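Local structure of putative NADH-depentdent flavin oxidoreductase (Cupriavidus metallidurans, 5OCS) at the interface of chains A and B. The protein is an FMN-dependent ene-reductase of the Old Yellow Enzyme family, which reduces activated carbon-carbon double bonds, probably at the expense of NADPH or NADH. Residues are numbered along the deposited sequence; one frame, centred on the assembly and turned at random. Chains: chain A/B, Putative NADH-depentdent flavin oxidoreductase.

Contact 1: the interface of chains A and B. Residues chain A 36-37, 39-40; chain B 39, 88, 91-92.
In the two-fold interface between the copies of this Old Yellow Enzyme, the first turn of helix 36-46 of chain A docks against the C-terminal end of helix 76-92 of chain B, an example of one carboxylate organising a helix-helix junction. A:Asp36 holds CG in the crowded position between backbone N and carbonyl carbon (chi1 55°), which turns both oxygens towards chain B. OD1 meets the imidazole of B:His92 tip to tip: NE2 donates in its own ring plane over 2.8 Å, nearly straight at the hydrogen, yet reaches the oxygen from above the carboxylate plane. OD2 uses its syn lone pair for the amide nitrogen ND2 of B:Asn91, 3.1 Å away, and the two side chains cross at about a right angle. The carboxylate would favour a protonated B:His92, although the charge is not seen.

Packing is tight beside this polar pair. CE3 of A:Trp37 lies over one imidazole face, towards its rim, 3.5 Å from ND1 of B:His92; with CG anti to the backbone N (chi1 176°), the indole crosses the imidazole obliquely and would hinder its turning. The methionine side is looser. The side chain of A:Met39, bent at chi2 and chi3, crosses that of B:Met39 at about a right angle, and its contact rests on CG, 3.9 Å from SD of B:Met39.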
ATOM      1  N   ASP A  36      -7.317  -4.943  10.614  1.00 12.15           N
ATOM      2  CA  ASP A  36      -7.283  -3.976   9.528  1.00 12.40           C
ATOM      3  C   ASP A  36      -5.873  -3.806   8.972  1.00 11.58           C
ATOM      4  O   ASP A  36      -5.705  -3.553   7.774  1.00 11.86           O
ATOM      5  CB  ASP A  36      -7.883  -2.613   9.930  1.00 13.59           C
ATOM      6  CG  ASP A  36      -7.250  -1.953  11.204  1.00 17.11           C
ATOM      7  OD1 ASP A  36      -6.196  -2.401  11.785  1.00 17.42           O
ATOM      8  OD2 ASP A  36      -7.841  -0.907  11.666  1.00 18.73           O
ATOM      9  N   TRP A  37      -4.863  -4.001   9.812  1.00 11.04           N
ATOM     10  CA  TRP A  37      -3.480  -3.926   9.332  1.00 10.25           C
ATOM     11  C   TRP A  37      -3.252  -4.908   8.184  1.00 10.14           C
ATOM     12  O   TRP A  37      -2.590  -4.564   7.191  1.00  9.94           O
ATOM     13  CB  TRP A  37      -2.481  -4.235  10.449  1.00 10.10           C
ATOM     14  CG  TRP A  37      -1.077  -4.256   9.915  1.00  9.79           C
ATOM     15  CD1 TRP A  37      -0.322  -5.352   9.632  1.00  9.89           C
ATOM     16  CD2 TRP A  37      -0.340  -3.137   9.454  1.00  9.59           C
ATOM     17  NE1 TRP A  37       0.864  -4.977   9.084  1.00  9.79           N
ATOM     18  CE2 TRP A  37       0.879  -3.616   8.955  1.00  9.71           C
ATOM     19  CE3 TRP A  37      -0.575  -1.769   9.439  1.00  9.69           C
ATOM     20  CZ2 TRP A  37       1.842  -2.785   8.463  1.00  9.75           C
ATOM     21  CZ3 TRP A  37       0.414  -0.936   8.965  1.00  9.61           C
ATOM     22  CH2 TRP A  37       1.598  -1.442   8.476  1.00  9.75           C
ATOM     23  N   MET A  39      -5.342  -6.212   6.057  1.00  9.93           N
ATOM     24  CA  MET A  39      -5.978  -5.655   4.855  0.50 10.23           C
ATOM     25  C   MET A  39      -5.065  -4.663   4.127  1.00 10.14           C
ATOM     26  O   MET A  39      -4.832  -4.750   2.918  1.00  9.90           O
ATOM     27  CB  MET A  39      -7.296  -4.954   5.259  0.50 10.40           C
ATOM     28  CG  MET A  39      -8.058  -4.320   4.109  0.50 10.92           C
ATOM     29  SD  MET A  39      -8.688  -5.550   2.958  0.50 11.37           S
ATOM     30  CE  MET A  39     -10.036  -6.246   3.928  0.50 11.17           C
ATOM     31  N   ILE A  40      -4.580  -3.684   4.868  1.00  9.68           N
ATOM     32  CA  ILE A  40      -3.711  -2.623   4.298  1.00  9.88           C
ATOM     33  C   ILE A  40      -2.377  -3.188   3.784  1.00  9.31           C
ATOM     34  O   ILE A  40      -1.941  -2.927   2.636  1.00  8.32           O
ATOM     35  CB  ILE A  40      -3.417  -1.542   5.374  1.00 10.47           C
ATOM     36  CG1 ILE A  40      -4.743  -0.889   5.806  1.00 10.93           C
ATOM     37  CG2 ILE A  40      -2.421  -0.520   4.830  1.00 10.70           C
ATOM     38  CD1 ILE A  40      -4.709   0.041   7.012  1.00 10.97           C
TER
ATOM     39  N   MET B  39      -9.734   1.328   1.834  1.00  9.18           N
ATOM     40  CA  MET B  39      -8.941   0.987   3.015  1.00 10.43           C
ATOM     41  C   MET B  39      -7.495   0.638   2.608  1.00  9.16           C
ATOM     42  O   MET B  39      -6.559   1.101   3.247  1.00  8.88           O
ATOM     43  CB  MET B  39      -9.506  -0.133   3.875  1.00 13.64           C
ATOM     44  CG  MET B  39      -8.920  -0.045   5.345  1.00 15.40           C
ATOM     45  SD  MET B  39      -9.528  -1.369   6.281  1.00 26.59           S
ATOM     46  CE  MET B  39     -11.145  -0.671   6.589  1.00 21.94           C
ATOM     47  N   ALA B  88      -9.387   2.850  10.347  1.00 11.56           N
ATOM     48  CA  ALA B  88      -8.173   2.085  10.027  1.00 11.64           C
ATOM     49  C   ALA B  88      -6.971   2.989   9.874  1.00 11.80           C
ATOM     50  O   ALA B  88      -5.871   2.682  10.354  1.00 11.94           O
ATOM     51  CB  ALA B  88      -8.360   1.250   8.765  1.00 12.04           C
ATOM     52  N   ASN B  91      -5.853   4.336  13.228  1.00 14.32           N
ATOM     53  CA  ASN B  91      -5.214   3.236  13.979  1.00 14.84           C
ATOM     54  C   ASN B  91      -3.757   3.025  13.626  1.00 13.67           C
ATOM     55  O   ASN B  91      -3.020   2.461  14.422  1.00 13.93           O
ATOM     56  CB  ASN B  91      -5.945   1.921  13.785  1.00 16.76           C
ATOM     57  CG  ASN B  91      -7.198   1.798  14.626  1.00 19.66           C
ATOM     58  OD1 ASN B  91      -7.388   2.492  15.648  1.00 23.20           O
ATOM     59  ND2 ASN B  91      -8.051   0.879  14.219  1.00 20.61           N
ATOM     60  N   HIS B  92      -3.348   3.410  12.428  1.00 12.23           N
ATOM     61  CA  HIS B  92      -1.976   3.148  11.974  1.00 11.35           C
ATOM     62  C   HIS B  92      -1.153   4.357  11.573  1.00 11.60           C
ATOM     63  O   HIS B  92      -0.040   4.185  11.110  1.00 12.60           O
ATOM     64  CB  HIS B  92      -2.004   2.082  10.871  1.00 10.41           C
ATOM     65  CG  HIS B  92      -2.599   0.808  11.343  1.00 10.27           C
ATOM     66  ND1 HIS B  92      -1.923  -0.038  12.198  1.00 10.34           N
ATOM     67  CD2 HIS B  92      -3.824   0.263  11.154  1.00 10.36           C
ATOM     68  CE1 HIS B  92      -2.703  -1.049  12.517  1.00 10.37           C
ATOM     69  NE2 HIS B  92      -3.857  -0.901  11.883  1.00 10.88           N
TER

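Contact 2: the interface of chains A and B. Residues chain A 37, 40-41, 44, 328-329, 331-332; chain B 43-44, 47, 331-332, 335, 351.
This patch joins the two copies through their helices 36-46 and the segments around residue 331. Its hydrogen bonding centres on the two arginines that follow the prolines. Both arginine side chains bend at chi2; B:Arg332 meets A:Gln44, and A:Arg332 meets B:Gln44, end-on, NH1 and NH2 converging on one amide oxygen. B:Arg332 NH1 lies 2.8 Å from OE1 of A:Gln44, amide and guanidinium standing almost perpendicular. The same guanidinium turns its NE side to the chain A backbone: NE donates to A:Leu328 O at 2.9 Å, nearly along the C=O axis, while NH2 approaches in the carbonyl plane on a lone pair. Two carbonyl oxygens, each accepting twice, thus fix the group's rotation. In the reciprocal grip, NH1 of A:Arg332 is 2.8 Å from OE1 of B:Gln44.

The two glutamines slide past each other in opposite directions with different first torsions: CG of A:Gln44 is anti to the carbonyl carbon (chi1 -72°), whereas that of B:Gln44 takes the crowded position (chi1 85°). NE2 of A:Gln44 is held within its own helix by the backbone oxygen of A:Ile40.

Apolar packing includes the prolines, where A:Pro331 CG touches B:Pro331 CG at 3.6 Å. CD1 of B:Leu47 packs against CZ3 and CH2 of the A:Trp37 indole, and CB of A:His41, from the same helix as the tryptophan, lies over one indole face near its rim. The faces of the B:Arg332 guanidinium are met by A:Pro331 CD on one side and B:Tyr351 CD2 on the other.

Aromatic contacts gather around B:Tyr351 of 3-10 helix 349-354. The six-membered ring of A:Trp37 meets it edge-to-face, planes 61° apart, CZ2 coming 3.6 Å from CZ of the tyrosine. Farther along, B:Trp335 receives A:Tyr329 CD1 at its edge.

A separate polar bond holds the phenol tip: OH of B:Tyr351 lies in the imidazole plane of A:His41, 2.8 Å from ND1 in a hydrogen bond whose direction is not settled.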
ATOM      1  N   TRP A  37      -4.863  -4.001   9.812  1.00 11.04           N
ATOM      2  CA  TRP A  37      -3.480  -3.926   9.332  1.00 10.25           C
ATOM      3  C   TRP A  37      -3.252  -4.908   8.184  1.00 10.14           C
ATOM      4  O   TRP A  37      -2.590  -4.564   7.191  1.00  9.94           O
ATOM      5  CB  TRP A  37      -2.481  -4.235  10.449  1.00 10.10           C
ATOM      6  CG  TRP A  37      -1.077  -4.256   9.915  1.00  9.79           C
ATOM      7  CD1 TRP A  37      -0.322  -5.352   9.632  1.00  9.89           C
ATOM      8  CD2 TRP A  37      -0.340  -3.137   9.454  1.00  9.59           C
ATOM      9  NE1 TRP A  37       0.864  -4.977   9.084  1.00  9.79           N
ATOM     10  CE2 TRP A  37       0.879  -3.616   8.955  1.00  9.71           C
ATOM     11  CE3 TRP A  37      -0.575  -1.769   9.439  1.00  9.69           C
ATOM     12  CZ2 TRP A  37       1.842  -2.785   8.463  1.00  9.75           C
ATOM     13  CZ3 TRP A  37       0.414  -0.936   8.965  1.00  9.61           C
ATOM     14  CH2 TRP A  37       1.598  -1.442   8.476  1.00  9.75           C
ATOM     15  N   ILE A  40      -4.580  -3.684   4.868  1.00  9.68           N
ATOM     16  CA  ILE A  40      -3.711  -2.623   4.298  1.00  9.88           C
ATOM     17  C   ILE A  40      -2.377  -3.188   3.784  1.00  9.31           C
ATOM     18  O   ILE A  40      -1.941  -2.927   2.636  1.00  8.32           O
ATOM     19  CB  ILE A  40      -3.417  -1.542   5.374  1.00 10.47           C
ATOM     20  CG1 ILE A  40      -4.743  -0.889   5.806  1.00 10.93           C
ATOM     21  CG2 ILE A  40      -2.421  -0.520   4.830  1.00 10.70           C
ATOM     22  CD1 ILE A  40      -4.709   0.041   7.012  1.00 10.97           C
ATOM     23  N   HIS A  41      -1.778  -4.043   4.586  1.00  8.71           N
ATOM     24  CA  HIS A  41      -0.464  -4.623   4.257  1.00  8.53           C
ATOM     25  C   HIS A  41      -0.492  -5.640   3.151  1.00  8.66           C
ATOM     26  O   HIS A  41       0.256  -5.532   2.157  1.00  8.63           O
ATOM     27  CB  HIS A  41       0.118  -5.220   5.535  1.00  9.14           C
ATOM     28  CG  HIS A  41       1.380  -5.983   5.322  1.00  9.31           C
ATOM     29  ND1 HIS A  41       2.556  -5.384   4.932  1.00  9.86           N
ATOM     30  CD2 HIS A  41       1.631  -7.308   5.396  1.00 10.22           C
ATOM     31  CE1 HIS A  41       3.490  -6.307   4.822  1.00  9.91           C
ATOM     32  NE2 HIS A  41       2.946  -7.483   5.064  1.00 10.03           N
ATOM     33  N   GLN A  44      -1.470  -4.029  -0.189  1.00 11.44           N
ATOM     34  CA  GLN A  44      -0.274  -3.464  -0.880  1.00 12.03           C
ATOM     35  C   GLN A  44       0.553  -4.534  -1.521  1.00 12.05           C
ATOM     36  O   GLN A  44       0.968  -4.410  -2.669  1.00 11.70           O
ATOM     37  CB  GLN A  44       0.728  -2.785   0.078  1.00 13.26           C
ATOM     38  CG  GLN A  44       0.264  -1.505   0.624  1.00 14.16           C
ATOM     39  CD  GLN A  44       1.164  -1.098   1.776  1.00 14.04           C
ATOM     40  OE1 GLN A  44       2.310  -0.667   1.564  1.00 11.99           O
ATOM     41  NE2 GLN A  44       0.669  -1.264   2.992  1.00 13.43           N
ATOM     42  N   LEU A 328       9.142  -4.057   1.870  1.00 10.36           N
ATOM     43  CA  LEU A 328       8.523  -3.202   2.891  1.00  9.86           C
ATOM     44  C   LEU A 328       8.911  -1.745   2.649  1.00  9.61           C
ATOM     45  O   LEU A 328       8.083  -0.834   2.750  1.00  9.68           O
ATOM     46  CB  LEU A 328       8.922  -3.613   4.291  1.00 10.92           C
ATOM     47  CG  LEU A 328       8.607  -5.046   4.711  1.00 11.31           C
ATOM     48  CD1 LEU A 328       9.198  -5.337   6.071  1.00 12.54           C
ATOM     49  CD2 LEU A 328       7.112  -5.378   4.596  1.00 11.88           C
ATOM     50  N   TYR A 329      10.162  -1.538   2.277  1.00  9.21           N
ATOM     51  CA  TYR A 329      10.721  -0.197   2.061  1.00  9.14           C
ATOM     52  C   TYR A 329      10.351   0.325   0.688  1.00  9.25           C
ATOM     53  O   TYR A 329      10.469   1.547   0.421  1.00  9.71           O
ATOM     54  CB  TYR A 329      12.249  -0.285   2.196  1.00 10.05           C
ATOM     55  CG  TYR A 329      12.959   1.028   2.363  1.00 10.31           C
ATOM     56  CD1 TYR A 329      12.740   1.819   3.485  1.00 11.31           C
ATOM     57  CD2 TYR A 329      13.906   1.492   1.415  1.00 11.06           C
ATOM     58  CE1 TYR A 329      13.372   3.031   3.647  1.00 11.44           C
ATOM     59  CE2 TYR A 329      14.569   2.700   1.595  1.00 11.31           C
ATOM     60  CZ  TYR A 329      14.300   3.456   2.740  1.00 12.12           C
ATOM     61  OH  TYR A 329      14.878   4.680   2.994  1.00 13.05           O
ATOM     62  N   PRO A 331       7.091  -1.094  -1.644  1.00  8.78           N
ATOM     63  CA  PRO A 331       6.075  -2.058  -2.034  1.00  9.24           C
ATOM     64  C   PRO A 331       5.779  -2.074  -3.510  1.00  8.40           C
ATOM     65  O   PRO A 331       5.066  -2.948  -3.954  1.00  8.73           O
ATOM     66  CB  PRO A 331       4.825  -1.588  -1.265  1.00  9.37           C
ATOM     67  CG  PRO A 331       5.075  -0.156  -1.097  1.00  9.05           C
ATOM     68  CD  PRO A 331       6.531  -0.026  -0.824  1.00  9.10           C
ATOM     69  N   ARG A 332       6.337  -1.122  -4.266  1.00  8.38           N
ATOM     70  CA  ARG A 332       6.310  -1.160  -5.707  1.00  8.35           C
ATOM     71  C   ARG A 332       7.612  -1.730  -6.313  1.00  8.59           C
ATOM     72  O   ARG A 332       7.886  -1.534  -7.532  1.00 10.10           O
ATOM     73  CB  ARG A 332       6.064   0.244  -6.270  1.00  8.38           C
ATOM     74  CG  ARG A 332       4.846   0.956  -5.677  1.00  8.88           C
ATOM     75  CD  ARG A 332       3.520   0.287  -5.999  1.00  8.88           C
ATOM     76  NE  ARG A 332       2.506   1.290  -5.688  1.00  9.29           N
ATOM     77  CZ  ARG A 332       1.698   1.326  -4.639  1.00  9.93           C
ATOM     78  NH1 ARG A 332       1.546   0.297  -3.832  1.00  9.82           N
ATOM     79  NH2 ARG A 332       0.953   2.418  -4.463  1.00  9.79           N
TER
ATOM     80  N   GLY B  43      -5.113   3.633   3.514  1.00  7.76           N
ATOM     81  CA  GLY B  43      -4.279   3.000   4.509  1.00  7.81           C
ATOM     82  C   GLY B  43      -2.829   3.093   4.144  1.00  8.31           C
ATOM     83  O   GLY B  43      -2.011   3.570   4.929  1.00  8.62           O
ATOM     84  N   GLN B  44      -2.485   2.688   2.925  1.00  8.69           N
ATOM     85  CA  GLN B  44      -1.081   2.777   2.530  1.00  9.50           C
ATOM     86  C   GLN B  44      -0.579   4.227   2.392  1.00  9.77           C
ATOM     87  O   GLN B  44       0.516   4.530   2.837  1.00  9.32           O
ATOM     88  CB  GLN B  44      -0.795   1.921   1.306  1.00 10.59           C
ATOM     89  CG  GLN B  44      -1.064   2.569  -0.010  1.00 11.45           C
ATOM     90  CD  GLN B  44      -0.868   1.578  -1.120  1.00 12.79           C
ATOM     91  OE1 GLN B  44       0.162   1.636  -1.835  1.00 13.07           O
ATOM     92  NE2 GLN B  44      -1.829   0.639  -1.253  1.00 13.10           N
ATOM     93  N   LEU B  47       0.643   5.616   5.697  1.00  8.67           N
ATOM     94  CA  LEU B  47       1.888   5.063   6.233  1.00  9.10           C
ATOM     95  C   LEU B  47       3.109   5.765   5.687  1.00  9.21           C
ATOM     96  O   LEU B  47       4.228   5.473   6.105  1.00  9.81           O
ATOM     97  CB  LEU B  47       1.969   3.562   5.913  1.00  9.75           C
ATOM     98  CG  LEU B  47       0.759   2.727   6.309  1.00  9.94           C
ATOM     99  CD1 LEU B  47       1.000   1.285   5.964  1.00 10.88           C
ATOM    100  CD2 LEU B  47       0.341   2.902   7.754  1.00 10.10           C
ATOM    101  N   PRO B 331       4.773   4.909  -2.726  1.00  8.38           N
ATOM    102  CA  PRO B 331       4.022   5.340  -1.557  1.00  8.20           C
ATOM    103  C   PRO B 331       4.902   5.547  -0.332  1.00  8.42           C
ATOM    104  O   PRO B 331       4.404   6.034   0.687  1.00  8.96           O
ATOM    105  CB  PRO B 331       2.976   4.237  -1.371  1.00  8.67           C
ATOM    106  CG  PRO B 331       3.572   3.035  -2.019  1.00  8.59           C
ATOM    107  CD  PRO B 331       4.433   3.544  -3.143  1.00  8.45           C
ATOM    108  N   ARG B 332       6.198   5.268  -0.434  1.00  7.97           N
ATOM    109  CA  ARG B 332       7.141   5.573   0.601  1.00  8.28           C
ATOM    110  C   ARG B 332       7.950   6.812   0.228  1.00  8.21           C
ATOM    111  O   ARG B 332       9.010   7.068   0.801  1.00  8.62           O
ATOM    112  CB  ARG B 332       8.089   4.398   0.868  1.00  8.40           C
ATOM    113  CG  ARG B 332       7.425   3.040   1.024  1.00  8.52           C
ATOM    114  CD  ARG B 332       6.586   2.891   2.280  1.00  8.87           C
ATOM    115  NE  ARG B 332       6.340   1.474   2.514  1.00  8.85           N
ATOM    116  CZ  ARG B 332       5.169   0.836   2.454  1.00  9.36           C
ATOM    117  NH1 ARG B 332       4.013   1.482   2.270  1.00  8.88           N
ATOM    118  NH2 ARG B 332       5.143  -0.467   2.636  1.00  9.78           N
ATOM    119  N   TRP B 335       9.478   8.839   3.147  1.00  9.10           N
ATOM    120  CA  TRP B 335      10.593   8.095   3.762  1.00  9.51           C
ATOM    121  C   TRP B 335      11.852   8.281   2.916  1.00  9.45           C
ATOM    122  O   TRP B 335      12.963   8.479   3.444  1.00 10.45           O
ATOM    123  CB  TRP B 335      10.326   6.586   3.776  1.00 10.03           C
ATOM    124  CG  TRP B 335       9.134   6.023   4.525  1.00 10.30           C
ATOM    125  CD1 TRP B 335       8.082   6.688   5.070  1.00 11.33           C
ATOM    126  CD2 TRP B 335       8.888   4.635   4.739  1.00 10.39           C
ATOM    127  NE1 TRP B 335       7.203   5.786   5.648  1.00 11.23           N
ATOM    128  CE2 TRP B 335       7.674   4.518   5.436  1.00 10.82           C
ATOM    129  CE3 TRP B 335       9.580   3.480   4.404  1.00 10.48           C
ATOM    130  CZ2 TRP B 335       7.156   3.295   5.803  1.00 11.02           C
ATOM    131  CZ3 TRP B 335       9.071   2.269   4.774  1.00 10.80           C
ATOM    132  CH2 TRP B 335       7.872   2.190   5.488  1.00 11.30           C
ATOM    133  N   TYR B 351       6.842  -1.773  10.056  1.00 11.20           N
ATOM    134  CA  TYR B 351       7.828  -1.500   9.030  1.00 12.22           C
ATOM    135  C   TYR B 351       9.104  -0.861   9.569  1.00 13.83           C
ATOM    136  O   TYR B 351       9.979  -0.525   8.783  1.00 15.97           O
ATOM    137  CB  TYR B 351       7.205  -0.565   7.971  1.00 11.79           C
ATOM    138  CG  TYR B 351       6.053  -1.131   7.187  1.00 11.32           C
ATOM    139  CD1 TYR B 351       5.824  -2.512   7.079  1.00 11.17           C
ATOM    140  CD2 TYR B 351       5.220  -0.287   6.460  1.00 10.94           C
ATOM    141  CE1 TYR B 351       4.789  -3.004   6.319  1.00 10.84           C
ATOM    142  CE2 TYR B 351       4.166  -0.788   5.713  1.00 11.16           C
ATOM    143  CZ  TYR B 351       3.969  -2.150   5.640  1.00 11.24           C
ATOM    144  OH  TYR B 351       2.957  -2.650   4.894  1.00 10.80           O
TER

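About 11 Å separates the C-alpha centres of contact 1 and contact 2, and A:Trp37 and A:Ile40 belong to both. Helix 36-46 is the common element, contributed by both chains: its N-terminal turn serves contact 1, and later turns carry contact 2 towards the segment around residue 331 and the C-terminal 3-10 helix. A:Trp37 bridges the two, its indole set between a histidine and a tyrosine of the partner. The two-fold repeats both contacts with the chains exchanged, though not every side chain takes the same torsions. Such reciprocal pairing fits a dimer, although the structure alone does not establish the state in solution.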